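Putative endonuclease/exonuclease/phosphatase family protein (Bacteroides vulgatus ATCC 8482, PDB 3G6S) probably acts as a phosphodiester-cleaving nuclease of the endonuclease/exonuclease/phosphatase family, although its own substrate is not established. Local coordinates at residues Y207-F212 with L248-P253; I131-N136 with R156-I161. All blocks are in the same frame, centred on the assembly; numbering follows the deposited sequence.

Overall arrangement
Contacts 1 and 2 are both buried, yet they lie on opposite sides of the chain's centre, with their centres 27 Å apart and their nearest atoms about 11 Å apart. They share no element. Contact 1 joins two loops: 207-212 runs between strand 201-204 of the seven-stranded sheet and strand 224-228 of the six-stranded one, and 248-253 leads into strand 254-260. Contact 2 packs helix 144-161 against strand 131-138, a member of the six-stranded sheet. Contact 1 is largely polar, held by backbone and side-chain hydrogen bonds around histidine, aspartate and asparagine, whereas in contact 2 helix and strand meet through purely apolar side chains.

Contact 1 of 2, residues Y207-F212 with L248-P253; sequences YTFHDF and LSDHNP
The carbonyl O of Asp250 sits 3.1 Å above the His210 ring plane, over its centre, while also accepting the backbone N of His210 at 3.1 Å in an almost straight bond (178°). The ring folds back over this oxygen because CG lies between the backbone N and the carbonyl carbon (chi1 46°). Asp211 N adds a weak bond to the same oxygen. At the ring edge, NE2 donates weakly to Asn252 OD1 (3.2 Å), while ND1 is taken by Ala213 N. Asn252 N binds Thr208 O at 2.8 Å, and the amide ND2 goes to Glu242, as does Tyr207 OH. Asp250 CB lies over the centre of the Phe212 ring, a CH-pi contact at 3.8 Å. On His251, Phe209 CD1 rests over one face, 3.4 Å above the plane and toward the rim, and ND1 donates to Asp250 OD1 at 2.6 Å from above the carboxylate plane. An alanine in place of His251 would probably leave Asp250 OD1 without this donor and open a gap beside Phe209. Ser249 closes an ST turn by accepting His251 N at OG. The Ser249-Asp250-His251 sequence matches the Ser-Asp-His signature of the family, whose histidine belongs to the active site in relatives. The bond from His251 ND1 to Asp250 OD1 is likely to hold the imidazole in a set orientation, with Phe209 probably restricting its rotation.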
loop_
_atom_site.group_PDB
_atom_site.type_symbol
_atom_site.label_atom_id
_atom_site.label_comp_id
_atom_site.label_asym_id
_atom_site.label_seq_id
_atom_site.Cartn_x
_atom_site.Cartn_y
_atom_site.Cartn_z
ATOM N N TYR A 207 12.490 9.811 -2.300
ATOM C CA TYR A 207 11.276 10.469 -1.823
ATOM C C TYR A 207 10.089 9.872 -2.572
ATOM O O TYR A 207 10.245 9.372 -3.686
ATOM C CB TYR A 207 11.348 11.981 -2.060
ATOM C CG TYR A 207 11.602 12.375 -3.497
ATOM C CD1 TYR A 207 12.894 12.370 -4.023
ATOM C CD2 TYR A 207 10.548 12.756 -4.333
ATOM C CE1 TYR A 207 13.130 12.741 -5.346
ATOM C CE2 TYR A 207 10.777 13.125 -5.653
ATOM C CZ TYR A 207 12.070 13.115 -6.150
ATOM O OH TYR A 207 12.308 13.478 -7.451
ATOM N N THR A 208 8.911 9.946 -1.964
ATOM C CA THR A 208 7.708 9.371 -2.547
ATOM C C THR A 208 6.565 10.368 -2.792
ATOM O O THR A 208 5.509 10.011 -3.326
ATOM C CB THR A 208 7.203 8.196 -1.648
ATOM O OG1 THR A 208 6.044 7.584 -2.229
ATOM C CG2 THR A 208 6.842 8.700 -0.272
ATOM N N PHE A 209 6.761 11.619 -2.397
ATOM C CA PHE A 209 5.741 12.634 -2.622
ATOM C C PHE A 209 6.371 13.887 -3.224
ATOM O O PHE A 209 7.337 14.413 -2.691
ATOM C CB PHE A 209 5.034 12.987 -1.321
ATOM C CG PHE A 209 3.872 13.913 -1.508
ATOM C CD1 PHE A 209 2.743 13.493 -2.214
ATOM C CD2 PHE A 209 3.916 15.213 -1.007
ATOM C CE1 PHE A 209 1.672 14.358 -2.426
ATOM C CE2 PHE A 209 2.857 16.095 -1.207
ATOM C CZ PHE A 209 1.725 15.671 -1.919
ATOM N N HIS A 210 5.818 14.363 -4.331
ATOM C CA HIS A 210 6.348 15.541 -5.005
ATOM C C HIS A 210 5.234 16.506 -5.418
ATOM O O HIS A 210 5.502 17.552 -6.007
ATOM C CB HIS A 210 7.140 15.095 -6.234
ATOM C CG HIS A 210 6.429 14.066 -7.060
ATOM N ND1 HIS A 210 5.304 14.354 -7.799
ATOM C CD2 HIS A 210 6.659 12.741 -7.220
ATOM C CE1 HIS A 210 4.867 13.249 -8.380
ATOM N NE2 HIS A 210 5.671 12.258 -8.044
ATOM N N ASP A 211 3.992 16.141 -5.105
ATOM C CA ASP A 211 2.819 16.955 -5.426
ATOM C C ASP A 211 2.758 17.309 -6.915
ATOM O O ASP A 211 2.589 18.468 -7.280
ATOM C CB ASP A 211 2.813 18.230 -4.564
ATOM C CG ASP A 211 1.567 19.077 -4.770
ATOM O OD1 ASP A 211 0.462 18.509 -4.908
ATOM O OD2 ASP A 211 1.681 20.320 -4.775
ATOM N N PHE A 212 2.889 16.299 -7.769
ATOM C CA PHE A 212 2.859 16.500 -9.215
ATOM C C PHE A 212 4.056 17.315 -9.692
ATOM O O PHE A 212 3.913 18.252 -10.478
ATOM C CB PHE A 212 1.558 17.191 -9.641
ATOM C CG PHE A 212 0.344 16.311 -9.548
ATOM C CD1 PHE A 212 0.259 15.142 -10.294
ATOM C CD2 PHE A 212 -0.717 16.650 -8.714
ATOM C CE1 PHE A 212 -0.866 14.318 -10.217
ATOM C CE2 PHE A 212 -1.847 15.832 -8.630
ATOM C CZ PHE A 212 -1.919 14.659 -9.386
ATOM N N LEU A 248 2.441 10.047 -13.344
ATOM C CA LEU A 248 1.543 8.961 -12.948
ATOM C C LEU A 248 0.639 9.363 -11.788
ATOM O O LEU A 248 -0.545 9.012 -11.744
ATOM C CB LEU A 248 2.344 7.719 -12.532
ATOM C CG LEU A 248 2.724 6.648 -13.560
ATOM C CD1 LEU A 248 3.408 7.269 -14.761
ATOM C CD2 LEU A 248 3.648 5.640 -12.891
ATOM N N SER A 249 1.196 10.124 -10.857
ATOM C CA SER A 249 0.453 10.519 -9.675
ATOM C C SER A 249 1.254 11.567 -8.930
ATOM O O SER A 249 2.361 11.880 -9.340
ATOM C CB SER A 249 0.239 9.267 -8.808
ATOM O OG SER A 249 0.211 9.569 -7.433
ATOM N N ASP A 250 0.699 12.129 -7.862
ATOM C CA ASP A 250 1.457 13.104 -7.091
ATOM C C ASP A 250 2.451 12.338 -6.214
ATOM O O ASP A 250 3.343 12.925 -5.604
ATOM C CB ASP A 250 0.544 13.984 -6.224
ATOM C CG ASP A 250 -0.476 13.189 -5.451
ATOM O OD1 ASP A 250 -0.242 11.984 -5.213
ATOM O OD2 ASP A 250 -1.516 13.773 -5.070
ATOM N N HIS A 251 2.285 11.018 -6.161
ATOM C CA HIS A 251 3.172 10.150 -5.399
ATOM C C HIS A 251 4.032 9.292 -6.326
ATOM O O HIS A 251 3.731 9.134 -7.513
ATOM C CB HIS A 251 2.381 9.196 -4.506
ATOM C CG HIS A 251 1.884 9.806 -3.236
ATOM N ND1 HIS A 251 0.780 10.628 -3.184
ATOM C CD2 HIS A 251 2.309 9.666 -1.958
ATOM C CE1 HIS A 251 0.542 10.965 -1.929
ATOM N NE2 HIS A 251 1.455 10.394 -1.165
ATOM N N ASN A 252 5.108 8.746 -5.768
ATOM C CA ASN A 252 5.989 7.851 -6.499
ATOM C C ASN A 252 5.787 6.451 -5.912
ATOM O O ASN A 252 5.782 6.270 -4.703
ATOM C CB ASN A 252 7.457 8.254 -6.341
ATOM C CG ASN A 252 7.902 9.287 -7.373
ATOM O OD1 ASN A 252 7.247 9.482 -8.408
ATOM N ND2 ASN A 252 9.033 9.937 -7.108
ATOM N N PRO A 253 5.597 5.439 -6.761
ATOM C CA PRO A 253 5.404 4.072 -6.266
ATOM C C PRO A 253 6.715 3.510 -5.723
ATOM O O PRO A 253 7.800 3.946 -6.126
ATOM C CB PRO A 253 4.947 3.324 -7.511
ATOM C CG PRO A 253 5.763 4.008 -8.586
ATOM C CD PRO A 253 5.613 5.471 -8.232
HETATM O O HOH W 1 4.815 9.865 -10.381
#

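Contact 2 of 2, residues I131-N136 with R156-I161; sequences IFMAVN and RKIKEI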
loop_
_atom_site.group_PDB
_atom_site.type_symbol
_atom_site.label_atom_id
_atom_site.label_comp_id
_atom_site.label_asym_id
_atom_site.label_seq_id
_atom_site.Cartn_x
_atom_site.Cartn_y
_atom_site.Cartn_z
ATOM N N ILE A 131 2.180 -19.867 1.845
ATOM C CA ILE A 131 1.154 -19.013 2.432
ATOM C C ILE A 131 1.790 -17.755 3.010
ATOM O O ILE A 131 2.841 -17.809 3.646
ATOM C CB ILE A 131 0.380 -19.747 3.559
ATOM C CG1 ILE A 131 -0.638 -20.709 2.956
ATOM C CG2 ILE A 131 -0.341 -18.757 4.440
ATOM C CD1 ILE A 131 -0.015 -21.932 2.378
ATOM N N PHE A 132 1.157 -16.618 2.760
ATOM C CA PHE A 132 1.646 -15.353 3.274
ATOM C C PHE A 132 0.518 -14.362 3.361
ATOM O O PHE A 132 -0.580 -14.617 2.879
ATOM C CB PHE A 132 2.760 -14.780 2.400
ATOM C CG PHE A 132 2.384 -14.591 0.963
ATOM C CD1 PHE A 132 2.436 -15.661 0.069
ATOM C CD2 PHE A 132 2.051 -13.326 0.479
ATOM C CE1 PHE A 132 2.182 -15.471 -1.293
ATOM C CE2 PHE A 132 1.794 -13.126 -0.879
ATOM C CZ PHE A 132 1.860 -14.201 -1.772
HETATM N N MSE A 133 0.777 -13.224 3.979
HETATM C CA MSE A 133 -0.276 -12.252 4.100
HETATM C C MSE A 133 0.130 -10.886 3.601
HETATM O O MSE A 133 1.290 -10.480 3.699
HETATM C CB MSE A 133 -0.723 -12.158 5.548
HETATM C CG MSE A 133 -1.832 -11.165 5.775
HETATM SE SE MSE A 133 -2.196 -11.000 7.640
HETATM C CE MSE A 133 -4.071 -10.594 7.512
ATOM N N ALA A 134 -0.846 -10.183 3.055
ATOM C CA ALA A 134 -0.627 -8.847 2.551
ATOM C C ALA A 134 -1.615 -7.928 3.245
ATOM O O ALA A 134 -2.802 -8.244 3.363
ATOM C CB ALA A 134 -0.846 -8.807 1.049
ATOM N N VAL A 135 -1.111 -6.792 3.710
ATOM C CA VAL A 135 -1.946 -5.800 4.368
ATOM C C VAL A 135 -1.607 -4.459 3.738
ATOM O O VAL A 135 -0.441 -4.081 3.660
ATOM C CB VAL A 135 -1.690 -5.747 5.897
ATOM C CG1 VAL A 135 -2.593 -4.696 6.543
ATOM C CG2 VAL A 135 -1.978 -7.104 6.514
ATOM N N ASN A 136 -2.638 -3.759 3.273
ATOM C CA ASN A 136 -2.489 -2.465 2.625
ATOM C C ASN A 136 -3.325 -1.457 3.381
ATOM O O ASN A 136 -4.500 -1.698 3.651
ATOM C CB ASN A 136 -2.981 -2.541 1.187
ATOM C CG ASN A 136 -2.715 -1.272 0.434
ATOM O OD1 ASN A 136 -1.580 -0.780 0.425
ATOM N ND2 ASN A 136 -3.749 -0.725 -0.211
ATOM N N ARG A 156 -1.486 -6.646 15.604
ATOM C CA ARG A 156 -2.369 -7.632 16.235
ATOM C C ARG A 156 -3.189 -8.445 15.232
ATOM O O ARG A 156 -3.546 -9.588 15.506
ATOM C CB ARG A 156 -3.320 -6.948 17.220
ATOM C CG ARG A 156 -2.628 -6.257 18.378
ATOM C CD ARG A 156 -3.591 -6.104 19.539
ATOM N NE ARG A 156 -4.771 -5.320 19.184
ATOM C CZ ARG A 156 -4.793 -3.991 19.111
ATOM N NH1 ARG A 156 -3.694 -3.293 19.372
ATOM N NH2 ARG A 156 -5.916 -3.361 18.782
ATOM N N LYS A 157 -3.487 -7.851 14.078
ATOM C CA LYS A 157 -4.265 -8.533 13.049
ATOM C C LYS A 157 -3.383 -9.485 12.247
ATOM O O LYS A 157 -3.856 -10.510 11.758
ATOM C CB LYS A 157 -4.907 -7.516 12.110
ATOM C CG LYS A 157 -5.765 -6.477 12.830
ATOM C CD LYS A 157 -7.039 -7.071 13.434
ATOM C CE LYS A 157 -8.024 -7.486 12.347
ATOM N NZ LYS A 157 -9.346 -7.887 12.897
ATOM N N ILE A 158 -2.104 -9.145 12.104
ATOM C CA ILE A 158 -1.189 -10.007 11.376
ATOM C C ILE A 158 -0.949 -11.261 12.204
ATOM O O ILE A 158 -0.902 -12.364 11.657
ATOM C CB ILE A 158 0.166 -9.325 11.104
ATOM C CG1 ILE A 158 0.011 -8.259 10.021
ATOM C CG2 ILE A 158 1.190 -10.364 10.673
ATOM C CD1 ILE A 158 1.270 -7.361 9.867
ATOM N N LYS A 159 -0.805 -11.100 13.519
ATOM C CA LYS A 159 -0.573 -12.253 14.383
ATOM C C LYS A 159 -1.837 -13.092 14.518
ATOM O O LYS A 159 -1.768 -14.303 14.724
ATOM C CB LYS A 159 -0.105 -11.816 15.775
ATOM C CG LYS A 159 1.166 -10.989 15.768
ATOM C CD LYS A 159 1.833 -10.949 17.134
ATOM C CE LYS A 159 0.980 -10.282 18.190
ATOM N NZ LYS A 159 1.728 -10.221 19.484
ATOM N N GLU A 160 -2.987 -12.443 14.389
ATOM C CA GLU A 160 -4.265 -13.125 14.503
ATOM C C GLU A 160 -4.540 -14.000 13.288
ATOM O O GLU A 160 -4.882 -15.174 13.425
ATOM C CB GLU A 160 -5.388 -12.097 14.651
ATOM C CG GLU A 160 -6.792 -12.687 14.757
ATOM C CD GLU A 160 -7.879 -11.623 14.671
ATOM O OE1 GLU A 160 -7.766 -10.595 15.384
ATOM O OE2 GLU A 160 -8.852 -11.820 13.898
ATOM N N ILE A 161 -4.379 -13.424 12.101
ATOM C CA ILE A 161 -4.647 -14.132 10.856
ATOM C C ILE A 161 -3.585 -15.099 10.365
ATOM O O ILE A 161 -3.886 -16.252 10.067
ATOM C CB ILE A 161 -4.921 -13.142 9.703
ATOM C CG1 ILE A 161 -6.304 -12.510 9.863
ATOM C CG2 ILE A 161 -4.848 -13.863 8.360
ATOM C CD1 ILE A 161 -6.416 -11.531 11.009
#
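Met133, Val135, Ile158 and Ile161 meet with no flat side chain among them, so the interface across the two segments has no ring faces or edges; the flat group beside it is Trp120 of strand 117-125, which touches Met133, Val135 and Ile161. Met133, present as selenomethionine, reaches across from the strand. Its CG is anti to the backbone N (chi1 -180°), and the next torsion is also extended, carrying the selenium to the helix, 4.0 Å from Ile158 CA and 4.2 Å from Ile158 CG1. There the chain bends, and its CE lies 3.5 Å from Ile161 CG2; the Met133 and Ile161 side chains cross at about a right angle. Two residues further along the strand, Val135 CG2 touches Ile158 CG1 at 4.2 Å. Strand 131-138 and helix 144-161 are the first two elements of a beta-alpha-beta crossover that ends in the parallel neighbour, strand 167-172. Segments 131-136 and 156-161 run nearly antiparallel (154°), their axes approaching to 9.9 Å. Strand alternation turns Met133 and Val135 to the helix. Ile158 and Ile161, three residues apart, bring one side of the helix down on the sheet. Ile158 also lies on Ala167 and Val169 of strand 167-172 and on Phe190 and Met192 from a loop.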